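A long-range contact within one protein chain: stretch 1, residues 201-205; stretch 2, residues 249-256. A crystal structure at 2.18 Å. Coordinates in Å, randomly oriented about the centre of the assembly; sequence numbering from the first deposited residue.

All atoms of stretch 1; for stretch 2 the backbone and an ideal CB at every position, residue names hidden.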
# COMPACT_ATOMS: atom_id res chain seq x y z
N LYS A 201 9.21 -56.12 30.44
CA LYS A 201 10.44 -56.90 30.27
C LYS A 201 10.46 -57.61 28.91
O LYS A 201 9.52 -58.33 28.56
CB LYS A 201 10.53 -57.96 31.38
CG LYS A 201 10.76 -57.38 32.78
CD LYS A 201 10.13 -58.25 33.86
CE LYS A 201 8.64 -57.96 34.01
NZ LYS A 201 7.94 -58.92 34.91
N ALA A 202 11.55 -57.41 28.15
CA ALA A 202 11.64 -57.91 26.77
C ALA A 202 12.08 -59.38 26.70
O ALA A 202 12.93 -59.80 27.46
CB ALA A 202 12.57 -57.05 25.95
N GLU A 203 11.49 -60.12 25.77
CA GLU A 203 11.80 -61.53 25.54
C GLU A 203 11.64 -61.77 24.03
O GLU A 203 10.74 -61.20 23.44
CB GLU A 203 10.81 -62.39 26.33
CG GLU A 203 11.40 -63.61 27.02
CD GLU A 203 11.89 -63.31 28.43
OE1 GLU A 203 12.72 -62.39 28.58
OE2 GLU A 203 11.45 -64.00 29.37
N PRO A 204 12.49 -62.61 23.40
CA PRO A 204 12.36 -62.75 21.94
C PRO A 204 11.06 -63.44 21.50
O PRO A 204 10.59 -64.35 22.19
CB PRO A 204 13.60 -63.58 21.55
CG PRO A 204 13.95 -64.34 22.78
CD PRO A 204 13.46 -63.57 23.97
N CYS A 205 10.49 -62.99 20.39
CA CYS A 205 9.25 -63.57 19.87
C CYS A 205 9.46 -64.12 18.47
O CYS A 205 9.84 -63.37 17.56
CB CYS A 205 8.14 -62.53 19.82
SG CYS A 205 6.66 -63.15 18.99
N UNK A 249 16.21 -50.45 22.09
CA UNK A 249 17.43 -50.89 22.76
C UNK A 249 17.22 -52.22 23.49
O UNK A 249 18.13 -53.05 23.50
CB UNK A 249 17.90 -49.82 23.75
N UNK A 250 16.05 -52.42 24.09
CA UNK A 250 15.76 -53.70 24.75
C UNK A 250 15.48 -54.79 23.72
O UNK A 250 15.90 -55.93 23.90
CB UNK A 250 14.57 -53.56 25.70
N UNK A 251 14.79 -54.42 22.64
CA UNK A 251 14.44 -55.37 21.58
C UNK A 251 15.67 -55.88 20.83
O UNK A 251 15.78 -57.07 20.55
CB UNK A 251 13.47 -54.72 20.59
N UNK A 252 16.58 -54.97 20.51
CA UNK A 252 17.84 -55.34 19.86
C UNK A 252 18.70 -56.18 20.81
O UNK A 252 19.29 -57.18 20.39
CB UNK A 252 18.60 -54.09 19.41
N UNK A 253 18.78 -55.79 22.08
CA UNK A 253 19.57 -56.55 23.05
C UNK A 253 19.08 -58.00 23.16
O UNK A 253 19.88 -58.92 23.30
CB UNK A 253 19.51 -55.87 24.42
N UNK A 254 17.77 -58.19 23.05
CA UNK A 254 17.12 -59.47 23.35
C UNK A 254 16.99 -60.38 22.11
O UNK A 254 16.94 -61.60 22.24
CB UNK A 254 15.73 -59.21 23.94
N UNK A 255 16.95 -59.79 20.92
CA UNK A 255 16.82 -60.54 19.67
C UNK A 255 18.13 -60.66 18.90
O UNK A 255 18.26 -61.55 18.07
CB UNK A 255 15.77 -59.88 18.78
N UNK A 256 19.07 -59.76 19.15
CA UNK A 256 20.26 -59.63 18.32
C UNK A 256 20.02 -58.86 17.02
O UNK A 256 20.95 -58.68 16.24
CB UNK A 256 20.80 -61.02 17.99

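Strand 201-204 and helix 249-255 run at 38° between their N-to-C directions, with axes 7.4 Å apart at closest approach. No direct hydrogen bond crosses between the stretches, and the direct contacts are van der Waals.

Position 249 has helical backbone angles (-62/-37), and nothing of stretch 1 lies within 5.5 Å of its ideal CB. Stretch 1 therefore sets no preference. The residue is Lys249, which makes no contact.

At 250, CA-to-CB points toward the strand, and the ideal CB stands 4.0 Å from Ala202 CB. A methyl faces a CB at van der Waals distance, so alanine or a longer chain that turns aside would suit. The deposited residue is Asn250; its CB packs 4.0 Å from Ala202 CB, and with chi1 at -61° (m) the amide leads away from that methyl.

Positions 251 and 252 have ideal CB atoms beyond 5.5 Å of stretch 1; 251 points sideways and 252 is out of reach. Stretch 1 discriminates at neither. They are Ala251 and Ala252.

Position 253 points sideways, also without a neighbour within 5.5 Å of its ideal CB, so only a long chain could return toward the strand. Arg253 does so: its end comes nearer. Arg253 NH2 donates a hydrogen bond to Asn250 OD1 at 3.3 Å, with an N-H...O angle of 169°, and gives a weak hydrogen bond of 3.3 Å to water 1 O. That water also accepts from Ala202 N, with 2.9 Å between Ala202 N and water 1 O, bridging the two stretches.

Position 254 points toward the strand. Its ideal CB is 4.3 Å from Ala202 CB and 4.7 Å from both Glu203 N and Pro204 N, facing a methyl, backbone and a proline ring. A compact apolar group fits, and a branched one can touch several of these at once. The residue is Val254, chi1 151° (t). CG2 lies 4.0 Å from Ala202 CB, while CG1 reaches Pro204 CD at 3.6 Å and Pro204 N at 3.3 Å. Its 72 Å² of covered area is the largest in either stretch.

At 255 the bond points sideways, with the ideal CB 5.1 Å from Pro204 CB; a small or medium side chain with an apolar branch would serve. In Thr255, CG2 approaches Pro204 CB at 4.4 Å, while OG1 donates to Ala251 O at 2.6 Å within the helix.

Position 256 leaves helical angles with phi 79°, which by itself favours glycine, and has no neighbour in stretch 1. It is Gly256, whose N still bonds Ala252 O at 2.9 Å.

Stretch 2 249-256: KNAARVTG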
# COMPACT_ATOMS: atom_id res chain seq x y z
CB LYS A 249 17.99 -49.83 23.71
CG LYS A 249 17.20 -49.58 24.99
CD LYS A 249 17.85 -48.48 25.82
CE LYS A 249 17.14 -48.28 27.14
NZ LYS A 249 15.75 -47.76 26.97
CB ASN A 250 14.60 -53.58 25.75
CG ASN A 250 14.88 -52.58 26.86
OD1 ASN A 250 15.83 -52.74 27.64
ND2 ASN A 250 14.06 -51.55 26.94
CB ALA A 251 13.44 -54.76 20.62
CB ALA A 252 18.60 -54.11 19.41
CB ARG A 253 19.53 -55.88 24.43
CG ARG A 253 20.26 -56.68 25.52
CD ARG A 253 20.29 -55.98 26.87
NE ARG A 253 18.95 -55.54 27.28
CZ ARG A 253 18.01 -56.32 27.81
NH1 ARG A 253 18.23 -57.61 28.03
NH2 ARG A 253 16.84 -55.79 28.13
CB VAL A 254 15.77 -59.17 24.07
CG1 VAL A 254 14.71 -60.22 23.83
CG2 VAL A 254 16.01 -58.97 25.56
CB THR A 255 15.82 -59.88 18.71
OG1 THR A 255 16.25 -58.54 18.41
CG2 THR A 255 14.43 -59.84 19.32
O HOH W 1 13.70 -55.60 29.02
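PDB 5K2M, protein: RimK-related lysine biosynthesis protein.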